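Local coordinates for protein cell division GTPase FtsZ, diverged (Clostridium botulinum C, PDB 3V3T) that is a divergent member of the tubulin/FtsZ family of cytoskeletal proteins, joining a Rossmann-like N-terminal domain to a TubZ-type C-terminal domain, at residues A[94-99]-A[105-110]; A[65-70]-A[100-105]; A[148-153]-A[159-164]; A[8-13]-A[80-85]. The protein carries 1 engineered substitution. All blocks are in the same frame, centred on the assembly; numbering follows the deposited sequence.

Contact 1: A[94-99]-A[105-110]; sequences FVATMA and GITPPI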
loop_
_atom_site.group_PDB
_atom_site.type_symbol
_atom_site.label_atom_id
_atom_site.label_comp_id
_atom_site.label_asym_id
_atom_site.label_seq_id
_atom_site.Cartn_x
_atom_site.Cartn_y
_atom_site.Cartn_z
ATOM N N PHE A 94 -4.067 -2.743 6.152
ATOM C CA PHE A 94 -4.717 -1.505 6.526
ATOM C C PHE A 94 -4.362 -0.482 5.457
ATOM O O PHE A 94 -3.276 -0.518 4.869
ATOM C CB PHE A 94 -4.218 -1.035 7.896
ATOM C CG PHE A 94 -4.607 -1.939 9.014
ATOM C CD1 PHE A 94 -5.785 -1.721 9.714
ATOM C CD2 PHE A 94 -3.813 -3.027 9.354
ATOM C CE1 PHE A 94 -6.163 -2.574 10.740
ATOM C CE2 PHE A 94 -4.174 -3.869 10.383
ATOM C CZ PHE A 94 -5.362 -3.645 11.075
ATOM N N VAL A 95 -5.280 0.435 5.214
ATOM C CA VAL A 95 -5.104 1.420 4.167
ATOM C C VAL A 95 -5.535 2.776 4.686
ATOM O O VAL A 95 -6.645 2.923 5.202
ATOM C CB VAL A 95 -5.966 1.061 2.960
ATOM C CG1 VAL A 95 -5.653 1.986 1.814
ATOM C CG2 VAL A 95 -5.728 -0.402 2.548
ATOM N N ALA A 96 -4.665 3.770 4.577
ATOM C CA ALA A 96 -5.025 5.093 5.068
ATOM C C ALA A 96 -4.386 6.222 4.279
ATOM O O ALA A 96 -3.242 6.117 3.826
ATOM C CB ALA A 96 -4.643 5.219 6.541
ATOM N N THR A 97 -5.124 7.314 4.152
ATOM C CA THR A 97 -4.564 8.584 3.726
ATOM C C THR A 97 -3.909 9.180 4.965
ATOM O O THR A 97 -4.580 9.477 5.955
ATOM C CB THR A 97 -5.667 9.519 3.175
ATOM O OG1 THR A 97 -6.172 8.959 1.959
ATOM C CG2 THR A 97 -5.111 10.886 2.859
ATOM N N MET A 98 -2.593 9.341 4.909
ATOM C CA MET A 98 -1.820 9.671 6.093
ATOM C C MET A 98 -2.064 11.076 6.594
ATOM O O MET A 98 -1.775 11.381 7.752
ATOM C CB MET A 98 -0.342 9.406 5.840
ATOM C CG MET A 98 -0.097 7.942 5.517
ATOM S SD MET A 98 1.574 7.538 4.980
ATOM C CE MET A 98 2.544 7.877 6.445
ATOM N N ALA A 99 -2.605 11.930 5.729
ATOM C CA ALA A 99 -2.947 13.283 6.137
ATOM C C ALA A 99 -4.315 13.344 6.829
ATOM O O ALA A 99 -4.674 14.372 7.413
ATOM C CB ALA A 99 -2.910 14.219 4.953
ATOM N N GLY A 105 -4.572 8.857 12.723
ATOM C CA GLY A 105 -4.600 8.662 14.160
ATOM C C GLY A 105 -4.980 7.272 14.638
ATOM O O GLY A 105 -4.519 6.812 15.674
ATOM N N ILE A 106 -5.830 6.602 13.878
ATOM C CA ILE A 106 -6.394 5.333 14.303
ATOM C C ILE A 106 -5.644 4.140 13.728
ATOM O O ILE A 106 -5.545 3.109 14.381
ATOM C CB ILE A 106 -7.901 5.272 13.956
ATOM C CG1 ILE A 106 -8.657 6.280 14.817
ATOM C CG2 ILE A 106 -8.461 3.887 14.168
ATOM C CD1 ILE A 106 -10.071 6.558 14.340
ATOM N N THR A 107 -5.085 4.281 12.523
ATOM C CA THR A 107 -4.472 3.139 11.854
ATOM C C THR A 107 -3.255 2.563 12.598
ATOM O O THR A 107 -3.109 1.349 12.693
ATOM C CB THR A 107 -4.032 3.472 10.418
ATOM O OG1 THR A 107 -5.103 4.096 9.714
ATOM C CG2 THR A 107 -3.611 2.201 9.673
ATOM N N PRO A 108 -2.343 3.426 13.069
ATOM C CA PRO A 108 -1.152 2.868 13.719
ATOM C C PRO A 108 -1.484 2.033 14.971
ATOM O O PRO A 108 -1.007 0.911 15.094
ATOM C CB PRO A 108 -0.332 4.114 14.084
ATOM C CG PRO A 108 -0.732 5.127 13.068
ATOM C CD PRO A 108 -2.220 4.879 12.852
ATOM N N PRO A 109 -2.311 2.559 15.880
ATOM C CA PRO A 109 -2.590 1.722 17.049
ATOM C C PRO A 109 -3.272 0.414 16.669
ATOM O O PRO A 109 -2.868 -0.642 17.155
ATOM C CB PRO A 109 -3.536 2.585 17.900
ATOM C CG PRO A 109 -3.348 3.978 17.418
ATOM C CD PRO A 109 -2.944 3.886 15.967
ATOM N N ILE A 110 -4.289 0.470 15.818
ATOM C CA ILE A 110 -5.012 -0.754 15.462
ATOM C C ILE A 110 -4.101 -1.772 14.795
ATOM O O ILE A 110 -4.149 -2.960 15.107
ATOM C CB ILE A 110 -6.241 -0.482 14.584
ATOM C CG1 ILE A 110 -7.240 0.381 15.345
ATOM C CG2 ILE A 110 -6.939 -1.769 14.250
ATOM C CD1 ILE A 110 -8.598 0.407 14.706
#
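Phe-94 and Ala-96, alternate residues of strand 91-97, point toward helix 101-117 and meet Thr-107 and Ile-110, one helical turn apart. The apolar contacts are spread over both residues of the helix. The methyl CG2 of Thr-107 rests 3.7 Å from CB of Phe-94, at the root of the aromatic side chain. Farther out, the ring atom CE1 of Phe-94 lies 3.7 Å from CG2 of Ile-110; the two side chains cross at about a right angle, and both methyls approach the ring obliquely.

The polar part belongs to Thr-107. With chi1 at -50°, its OG1 stands beside the backbone N, where it hydrogen-bonds to the carbonyl O of Gly-103 in the preceding turn, while CG2 is left to face the strand. The hydroxyl oxygen is also in van der Waals contact with the strand, 3.4 Å from CB of Ala-96. No hydrogen bond joins the two segments. Within the helix, Pro-108 and Pro-109 have no amide hydrogen to give to the turn before, and the helix is kinked there.

The short axes come within 8.9 Å and run nearly antiparallel, at 154°. This is the strand-to-helix half of a beta-alpha-beta unit made of strand 91-97, helix 101-117 and strand 122-129, as expected of a Rossmann-like sheet with its helices packed across its faces.

Contact 2: A[65-70]-A[100-105]; sequences KKAVGY and GGAGSG. Engineered in segment 100-105: Ala-102 (natural residue Thr).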
loop_
_atom_site.group_PDB
_atom_site.type_symbol
_atom_site.label_atom_id
_atom_site.label_comp_id
_atom_site.label_asym_id
_atom_site.label_seq_id
_atom_site.Cartn_x
_atom_site.Cartn_y
_atom_site.Cartn_z
ATOM N N LYS A 65 -6.509 13.935 16.767
ATOM C CA LYS A 65 -6.722 13.941 18.212
ATOM C C LYS A 65 -8.130 13.462 18.557
ATOM O O LYS A 65 -8.334 12.762 19.551
ATOM C CB LYS A 65 -6.511 15.344 18.786
ATOM C CG LYS A 65 -5.140 15.945 18.522
ATOM C CD LYS A 65 -5.043 17.352 19.109
ATOM C CE LYS A 65 -3.635 17.928 18.986
ATOM N NZ LYS A 65 -3.501 19.261 19.655
ATOM N N LYS A 66 -9.096 13.856 17.728
ATOM C CA LYS A 66 -10.501 13.507 17.938
ATOM C C LYS A 66 -10.830 12.101 17.443
ATOM O O LYS A 66 -11.547 11.355 18.112
ATOM C CB LYS A 66 -11.425 14.527 17.263
ATOM C CG LYS A 66 -11.571 15.838 18.015
ATOM C CD LYS A 66 -12.483 16.782 17.255
ATOM C CE LYS A 66 -12.588 18.134 17.932
ATOM N NZ LYS A 66 -13.405 19.065 17.106
ATOM N N ALA A 67 -10.321 11.753 16.265
ATOM C CA ALA A 67 -10.457 10.395 15.750
ATOM C C ALA A 67 -10.028 9.389 16.816
ATOM O O ALA A 67 -10.787 8.483 17.174
ATOM C CB ALA A 67 -9.622 10.219 14.482
ATOM N N VAL A 68 -8.810 9.573 17.320
ATOM C CA VAL A 68 -8.231 8.725 18.362
ATOM C C VAL A 68 -9.112 8.604 19.617
ATOM O O VAL A 68 -9.345 7.499 20.117
ATOM C CB VAL A 68 -6.835 9.252 18.774
ATOM C CG1 VAL A 68 -6.380 8.613 20.079
ATOM C CG2 VAL A 68 -5.825 9.010 17.666
ATOM N N GLY A 69 -9.592 9.739 20.120
ATOM C CA GLY A 69 -10.387 9.771 21.339
ATOM C C GLY A 69 -11.655 8.933 21.295
ATOM O O GLY A 69 -12.013 8.284 22.284
ATOM N N TYR A 70 -12.335 8.947 20.149
ATOM C CA TYR A 70 -13.578 8.193 19.965
ATOM C C TYR A 70 -13.325 6.695 19.792
ATOM O O TYR A 70 -14.150 5.864 20.186
ATOM C CB TYR A 70 -14.360 8.720 18.752
ATOM C CG TYR A 70 -14.821 10.150 18.886
ATOM C CD1 TYR A 70 -15.188 10.664 20.123
ATOM C CD2 TYR A 70 -14.879 10.991 17.779
ATOM C CE1 TYR A 70 -15.605 11.974 20.258
ATOM C CE2 TYR A 70 -15.294 12.306 17.903
ATOM C CZ TYR A 70 -15.658 12.793 19.147
ATOM O OH TYR A 70 -16.074 14.100 19.285
ATOM N N GLY A 100 -5.075 12.249 6.772
ATOM C CA GLY A 100 -6.430 12.243 7.319
ATOM C C GLY A 100 -6.486 12.015 8.824
ATOM O O GLY A 100 -5.698 11.234 9.370
ATOM N N GLY A 101 -7.416 12.697 9.492
ATOM C CA GLY A 101 -7.620 12.561 10.929
ATOM C C GLY A 101 -7.724 11.119 11.417
ATOM O O GLY A 101 -6.892 10.657 12.202
ATOM N N ALA A 102 -8.735 10.390 10.957
ATOM C CA ALA A 102 -8.910 9.006 11.389
ATOM C C ALA A 102 -7.789 8.125 10.868
ATOM O O ALA A 102 -7.211 7.322 11.607
ATOM C CB ALA A 102 -10.246 8.470 10.934
ATOM N N GLY A 103 -7.484 8.286 9.587
ATOM C CA GLY A 103 -6.469 7.487 8.933
ATOM C C GLY A 103 -5.123 7.609 9.613
ATOM O O GLY A 103 -4.460 6.611 9.887
ATOM N N SER A 104 -4.707 8.838 9.879
ATOM C CA SER A 104 -3.439 9.056 10.554
ATOM C C SER A 104 -3.465 8.620 12.033
ATOM O O SER A 104 -2.487 8.088 12.544
ATOM C CB SER A 104 -3.056 10.529 10.463
ATOM O OG SER A 104 -2.008 10.835 11.364
ATOM N N GLY A 105 -4.572 8.857 12.723
ATOM C CA GLY A 105 -4.600 8.662 14.160
ATOM C C GLY A 105 -4.980 7.272 14.638
ATOM O O GLY A 105 -4.519 6.812 15.674
#
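Ala-67 sets its methyl against the first turn of helix 101-117, with CB 3.4 Å from CA of Ala-102 and 3.6 Å from the carbonyl O of Gly-101. The methyl therefore lies closer to backbone than to side chain; CB of Ala-102, an engineered residue that is threonine in the natural protein, is 4.0 Å from CB of Ala-67. One residue on, Val-68 reaches Gly-105. Its chi1 of 165° places CG2 anti to the carbonyl carbon and beside the backbone N, and this branch comes to 3.2 Å from the O of Gly-105, a tight approach. Gly-105 presents bare backbone to the valine, so the methyl can settle against its carbonyl group.

No hydrogen bond crosses between the segments. Two amides of the turn are used within the helix: Ser-104 N donates to the O of Gly-100, the N-cap residue, and Gly-105 N to that of Gly-101. With the natural threonine at position 102, Gly-100 to Gly-105 reads as the glycine-rich signature motif of the tubulin/FtsZ family; the engineered alanine departs from it.

With the axes 7.8 Å apart at closest approach and inclined at 69°, helix 64-71 lies steeply across the start of helix 101-117. Arg-64, at the head of the former, hydrogen-bonds to Ser-104 O, whereas Ser-104 OG pairs with the O of Asn-141 in helix 136-152, and strand 91-97 leads into the turn.

Contact 3: A[148-153]-A[159-164]; sequences DIMRST and ISIYLL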
loop_
_atom_site.group_PDB
_atom_site.type_symbol
_atom_site.label_atom_id
_atom_site.label_comp_id
_atom_site.label_asym_id
_atom_site.label_seq_id
_atom_site.Cartn_x
_atom_site.Cartn_y
_atom_site.Cartn_z
ATOM N N ASP A 148 4.501 6.754 14.032
ATOM C CA ASP A 148 3.825 5.820 14.928
ATOM C C ASP A 148 3.867 4.414 14.348
ATOM O O ASP A 148 4.021 3.430 15.082
ATOM C CB ASP A 148 2.379 6.227 15.178
ATOM C CG ASP A 148 2.252 7.439 16.063
ATOM O OD1 ASP A 148 3.266 7.871 16.654
ATOM O OD2 ASP A 148 1.118 7.960 16.170
ATOM N N ILE A 149 3.739 4.318 13.027
ATOM C CA ILE A 149 3.867 3.020 12.377
ATOM C C ILE A 149 5.293 2.456 12.511
ATOM O O ILE A 149 5.476 1.278 12.846
ATOM C CB ILE A 149 3.348 3.066 10.924
ATOM C CG1 ILE A 149 1.816 3.115 10.944
ATOM C CG2 ILE A 149 3.815 1.860 10.123
ATOM C CD1 ILE A 149 1.176 3.158 9.589
ATOM N N MET A 150 6.301 3.296 12.281
ATOM C CA MET A 150 7.689 2.876 12.459
ATOM C C MET A 150 7.925 2.341 13.875
ATOM O O MET A 150 8.443 1.240 14.064
ATOM C CB MET A 150 8.648 4.035 12.175
ATOM C CG MET A 150 8.738 4.430 10.689
ATOM S SD MET A 150 9.291 3.077 9.603
ATOM C CE MET A 150 7.809 2.709 8.676
ATOM N N ARG A 151 7.522 3.122 14.869
ATOM C CA ARG A 151 7.737 2.757 16.265
ATOM C C ARG A 151 7.067 1.430 16.660
ATOM O O ARG A 151 7.555 0.723 17.538
ATOM C CB ARG A 151 7.293 3.910 17.176
ATOM C CG ARG A 151 7.157 3.562 18.655
ATOM C CD ARG A 151 6.944 4.822 19.507
ATOM N NE ARG A 151 6.244 5.886 18.778
ATOM C CZ ARG A 151 6.812 7.035 18.407
ATOM N NH1 ARG A 151 8.084 7.272 18.711
ATOM N NH2 ARG A 151 6.112 7.950 17.745
ATOM N N SER A 152 5.963 1.092 16.003
ATOM C CA SER A 152 5.201 -0.119 16.325
ATOM C C SER A 152 5.532 -1.351 15.488
ATOM O O SER A 152 4.990 -2.423 15.744
ATOM C CB SER A 152 3.706 0.155 16.165
ATOM O OG SER A 152 3.271 1.141 17.086
ATOM N N THR A 153 6.392 -1.203 14.485
ATOM C CA THR A 153 6.646 -2.284 13.537
ATOM C C THR A 153 8.136 -2.484 13.333
ATOM O O THR A 153 8.569 -2.954 12.266
ATOM C CB THR A 153 6.058 -1.965 12.158
ATOM O OG1 THR A 153 6.698 -0.797 11.626
ATOM C CG2 THR A 153 4.561 -1.728 12.235
ATOM N N ILE A 159 6.078 -5.573 9.015
ATOM C CA ILE A 159 4.933 -5.464 8.125
ATOM C C ILE A 159 5.410 -5.177 6.713
ATOM O O ILE A 159 6.560 -4.803 6.492
ATOM C CB ILE A 159 3.995 -4.308 8.539
ATOM C CG1 ILE A 159 4.710 -2.967 8.414
ATOM C CG2 ILE A 159 3.454 -4.507 9.975
ATOM C CD1 ILE A 159 3.739 -1.765 8.367
ATOM N N SER A 160 4.524 -5.344 5.747
ATOM C CA SER A 160 4.860 -4.934 4.398
ATOM C C SER A 160 4.211 -3.565 4.172
ATOM O O SER A 160 3.160 -3.266 4.728
ATOM C CB SER A 160 4.418 -5.988 3.393
ATOM O OG SER A 160 3.021 -6.043 3.330
ATOM N N ILE A 161 4.875 -2.699 3.424
ATOM C CA ILE A 161 4.439 -1.311 3.314
ATOM C C ILE A 161 4.296 -0.949 1.833
ATOM O O ILE A 161 5.211 -1.192 1.053
ATOM C CB ILE A 161 5.478 -0.348 3.963
ATOM C CG1 ILE A 161 5.516 -0.523 5.480
ATOM C CG2 ILE A 161 5.174 1.109 3.613
ATOM C CD1 ILE A 161 6.653 0.245 6.159
ATOM N N TYR A 162 3.147 -0.398 1.447
ATOM C CA TYR A 162 2.963 0.109 0.096
ATOM C C TYR A 162 2.777 1.607 0.264
ATOM O O TYR A 162 1.711 2.054 0.663
ATOM C CB TYR A 162 1.722 -0.498 -0.574
ATOM C CG TYR A 162 1.703 -2.017 -0.676
ATOM C CD1 TYR A 162 1.949 -2.652 -1.888
ATOM C CD2 TYR A 162 1.420 -2.819 0.438
ATOM C CE1 TYR A 162 1.928 -4.027 -1.997
ATOM C CE2 TYR A 162 1.401 -4.215 0.337
ATOM C CZ TYR A 162 1.651 -4.805 -0.890
ATOM O OH TYR A 162 1.640 -6.165 -1.038
ATOM N N LEU A 163 3.830 2.374 -0.001
ATOM C CA LEU A 163 3.827 3.795 0.307
ATOM C C LEU A 163 3.595 4.576 -0.970
ATOM O O LEU A 163 4.448 4.564 -1.878
ATOM C CB LEU A 163 5.172 4.208 0.931
ATOM C CG LEU A 163 5.202 5.596 1.590
ATOM C CD1 LEU A 163 4.073 5.680 2.618
ATOM C CD2 LEU A 163 6.563 5.914 2.269
ATOM N N LEU A 164 2.451 5.253 -1.029
ATOM C CA LEU A 164 2.030 6.014 -2.212
ATOM C C LEU A 164 2.258 7.508 -2.016
ATOM O O LEU A 164 2.246 8.000 -0.880
ATOM C CB LEU A 164 0.544 5.752 -2.519
ATOM C CG LEU A 164 0.113 4.290 -2.650
ATOM C CD1 LEU A 164 -1.357 4.179 -3.027
ATOM C CD2 LEU A 164 0.966 3.575 -3.692
#
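Ile-149 is the first residue of segment 148-153 to touch the strand segment: its CG2 branch lies 4.0 Å from CD1 of Ile-159, the two side chains crossing at about a right angle. Asp-148, just before it, makes no contact with segment 159-164; its carboxylate is held by arginines. Its OD1 forms a salt bridge of 3.0 Å with NH2 of Arg-151, which meets the oxygen nearly along the C-O axis with the oxygen in the guanidinium plane, while OD2 is bridged to Arg-64.

Met-150 starts out away from the strand, but bends at chi2 and chi3 (-59° and 111°) bring the chain round, and CE ends 3.7 Å from CD1 of Ile-161. Ile-149 and Met-150 thus bring the last turn of helix 136-152 against Ile-159 and strand 160-165, the helix-to-strand half of the beta-alpha-beta unit that begins with strand 122-129. Phe-125 of that first strand touches both Ile-149 and Ile-159, so the three elements share one apolar layer.

Past Arg-151 and Ser-152, Thr-153 leaves the helix and has the largest share of the contact on this side, its two branches doing different work. OG1, placed between the backbone N and the carbonyl carbon (chi1 63°), donates to the O of Ile-149 at 2.7 Å, approaching from above the carbonyl plane; the N of Gly-156 adds a weak bond to the same hydroxyl. The methyl CG2 of Thr-153 packs 3.7 Å from CG2 of Ile-159, and Leu-111 of helix 101-117 touches Ile-159 as well.

Contact 4: A[8-13]-A[80-85]; sequences VFAPIG and AQIMEK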
loop_
_atom_site.group_PDB
_atom_site.type_symbol
_atom_site.label_atom_id
_atom_site.label_comp_id
_atom_site.label_asym_id
_atom_site.label_seq_id
_atom_site.Cartn_x
_atom_site.Cartn_y
_atom_site.Cartn_z
ATOM N N VAL A 8 -7.685 -9.530 3.382
ATOM C CA VAL A 8 -8.739 -8.620 3.827
ATOM C C VAL A 8 -8.146 -7.245 4.000
ATOM O O VAL A 8 -7.107 -7.089 4.642
ATOM C CB VAL A 8 -9.394 -9.054 5.152
ATOM C CG1 VAL A 8 -8.342 -9.296 6.217
ATOM C CG2 VAL A 8 -10.384 -7.993 5.617
ATOM N N PHE A 9 -8.796 -6.251 3.404
ATOM C CA PHE A 9 -8.394 -4.862 3.563
ATOM C C PHE A 9 -9.162 -4.213 4.706
ATOM O O PHE A 9 -10.371 -4.426 4.877
ATOM C CB PHE A 9 -8.651 -4.070 2.276
ATOM C CG PHE A 9 -7.700 -4.401 1.162
ATOM C CD1 PHE A 9 -6.440 -3.826 1.116
ATOM C CD2 PHE A 9 -8.062 -5.282 0.166
ATOM C CE1 PHE A 9 -5.559 -4.131 0.111
ATOM C CE2 PHE A 9 -7.183 -5.584 -0.857
ATOM C CZ PHE A 9 -5.931 -5.007 -0.881
ATOM N N ALA A 10 -8.456 -3.407 5.478
ATOM C CA ALA A 10 -9.098 -2.594 6.486
ATOM C C ALA A 10 -8.783 -1.135 6.221
ATOM O O ALA A 10 -7.903 -0.555 6.859
ATOM C CB ALA A 10 -8.634 -3.002 7.867
ATOM N N PRO A 11 -9.488 -0.535 5.255
ATOM C CA PRO A 11 -9.345 0.908 5.044
ATOM C C PRO A 11 -9.900 1.639 6.257
ATOM O O PRO A 11 -10.908 1.212 6.834
ATOM C CB PRO A 11 -10.202 1.175 3.811
ATOM C CG PRO A 11 -11.199 0.061 3.803
ATOM C CD PRO A 11 -10.526 -1.135 4.400
ATOM N N ILE A 12 -9.226 2.713 6.653
ATOM C CA ILE A 12 -9.622 3.484 7.817
ATOM C C ILE A 12 -9.650 4.952 7.431
ATOM O O ILE A 12 -8.619 5.529 7.061
ATOM C CB ILE A 12 -8.641 3.265 9.001
ATOM C CG1 ILE A 12 -8.739 1.817 9.500
ATOM C CG2 ILE A 12 -8.912 4.270 10.131
ATOM C CD1 ILE A 12 -7.852 1.503 10.654
ATOM N N GLY A 13 -10.834 5.552 7.506
ATOM C CA GLY A 13 -11.009 6.935 7.091
ATOM C C GLY A 13 -11.448 7.073 5.641
ATOM O O GLY A 13 -11.580 6.084 4.914
ATOM N N ALA A 80 -11.818 -7.349 16.297
ATOM C CA ALA A 80 -12.750 -8.484 16.347
ATOM C C ALA A 80 -13.702 -8.544 15.147
ATOM O O ALA A 80 -14.028 -9.625 14.667
ATOM C CB ALA A 80 -13.548 -8.486 17.667
ATOM N N GLN A 81 -14.156 -7.387 14.671
ATOM C CA GLN A 81 -14.974 -7.341 13.463
ATOM C C GLN A 81 -14.223 -8.015 12.325
ATOM O O GLN A 81 -14.748 -8.895 11.653
ATOM C CB GLN A 81 -15.297 -5.898 13.074
ATOM C CG GLN A 81 -16.117 -5.133 14.093
ATOM C CD GLN A 81 -17.502 -5.710 14.259
ATOM O OE1 GLN A 81 -18.049 -6.305 13.332
ATOM N NE2 GLN A 81 -18.075 -5.547 15.447
ATOM N N ILE A 82 -12.980 -7.596 12.121
ATOM C CA ILE A 82 -12.159 -8.150 11.055
ATOM C C ILE A 82 -12.004 -9.655 11.207
ATOM O O ILE A 82 -12.137 -10.406 10.239
ATOM C CB ILE A 82 -10.763 -7.506 11.029
ATOM C CG1 ILE A 82 -10.887 -5.985 10.943
ATOM C CG2 ILE A 82 -9.948 -8.056 9.861
ATOM C CD1 ILE A 82 -9.570 -5.249 11.029
ATOM N N MET A 83 -11.730 -10.088 12.430
ATOM C CA MET A 83 -11.427 -11.488 12.695
ATOM C C MET A 83 -12.667 -12.368 12.732
ATOM O O MET A 83 -12.592 -13.566 12.471
ATOM C CB MET A 83 -10.631 -11.621 13.990
ATOM C CG MET A 83 -9.288 -10.914 13.928
ATOM S SD MET A 83 -8.391 -11.411 12.458
ATOM C CE MET A 83 -7.022 -10.246 12.439
ATOM N N GLU A 84 -13.810 -11.783 13.052
ATOM C CA GLU A 84 -15.044 -12.555 13.050
ATOM C C GLU A 84 -15.339 -13.001 11.631
ATOM O O GLU A 84 -15.440 -14.200 11.341
ATOM C CB GLU A 84 -16.213 -11.721 13.575
ATOM C CG GLU A 84 -17.566 -12.390 13.391
ATOM C CD GLU A 84 -18.727 -11.471 13.718
ATOM O OE1 GLU A 84 -19.114 -10.670 12.841
ATOM O OE2 GLU A 84 -19.255 -11.554 14.850
ATOM N N LYS A 85 -15.449 -12.016 10.745
ATOM C CA LYS A 85 -15.889 -12.244 9.376
ATOM C C LYS A 85 -14.803 -12.860 8.499
ATOM O O LYS A 85 -15.087 -13.698 7.644
ATOM C CB LYS A 85 -16.371 -10.925 8.771
ATOM C CG LYS A 85 -17.367 -10.189 9.659
ATOM C CD LYS A 85 -17.798 -8.869 9.046
ATOM C CE LYS A 85 -18.965 -8.268 9.811
ATOM N NZ LYS A 85 -19.488 -7.046 9.141
#
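Ile-82 carries the contact from the helix side, dividing its two branches between Val-8 and Ala-10 of strand 7-11. The longer branch, extended at chi2 (175°), carries CD1 to 4.0 Å from CB of Ala-10. The short branch, CG2, faces Val-8 and lies 4.2 Å from its CG1. The isoleucine thus spans two residues that point to the same side of the strand, and the longer arm ends at the single methyl of Ala-10.

Val-8 turns CG1 to the helix and meets Ile-82 at a slant; Val-92 of the neighbouring strand 91-97 touches it too. Ala-10 is likewise met by Phe-94 of that strand and by Ile-35 of strand 31-36, on whose Leu-33 Ile-82 also leans. Helix 75-85 therefore packs through Ile-82 over the parallel part of the sheet, where strand 7-11 runs between strands 31-36 and 91-97.

Every atom that touches is an aliphatic carbon, and the segments exchange no hydrogen bond or salt bridge. Contacts of this kind have little directional preference: the fit rests on the shape of three buried side chains, and burying 106 Å² of surface is consistent with modest hydrophobic attachment of helix to sheet.

Contact 1 is the hub. It shares Gly-105 and helix 101-117 with contact 2, their centres 8 Å apart; CD1 of Ile-106 lies 3.5 Å from the O of Ala-67. Toward contact 4, centred 13 Å away, strands 91-97 and 7-11 are neighbours in the sheet: Val-95 O and Ile-12 N are 3.0 Å apart, a probable hydrogen bond. Contact 3, 10 Å from contact 1 between centres, adds the next helix through Pro-108, packed on Asp-148 and Ile-149. Contacts 2 and 3 do not touch, yet Arg-64 bonds to Ser-104 and Asp-148, one from each. Ile-12 and Gly-13 also pack against the glycine-rich turn of contact 2.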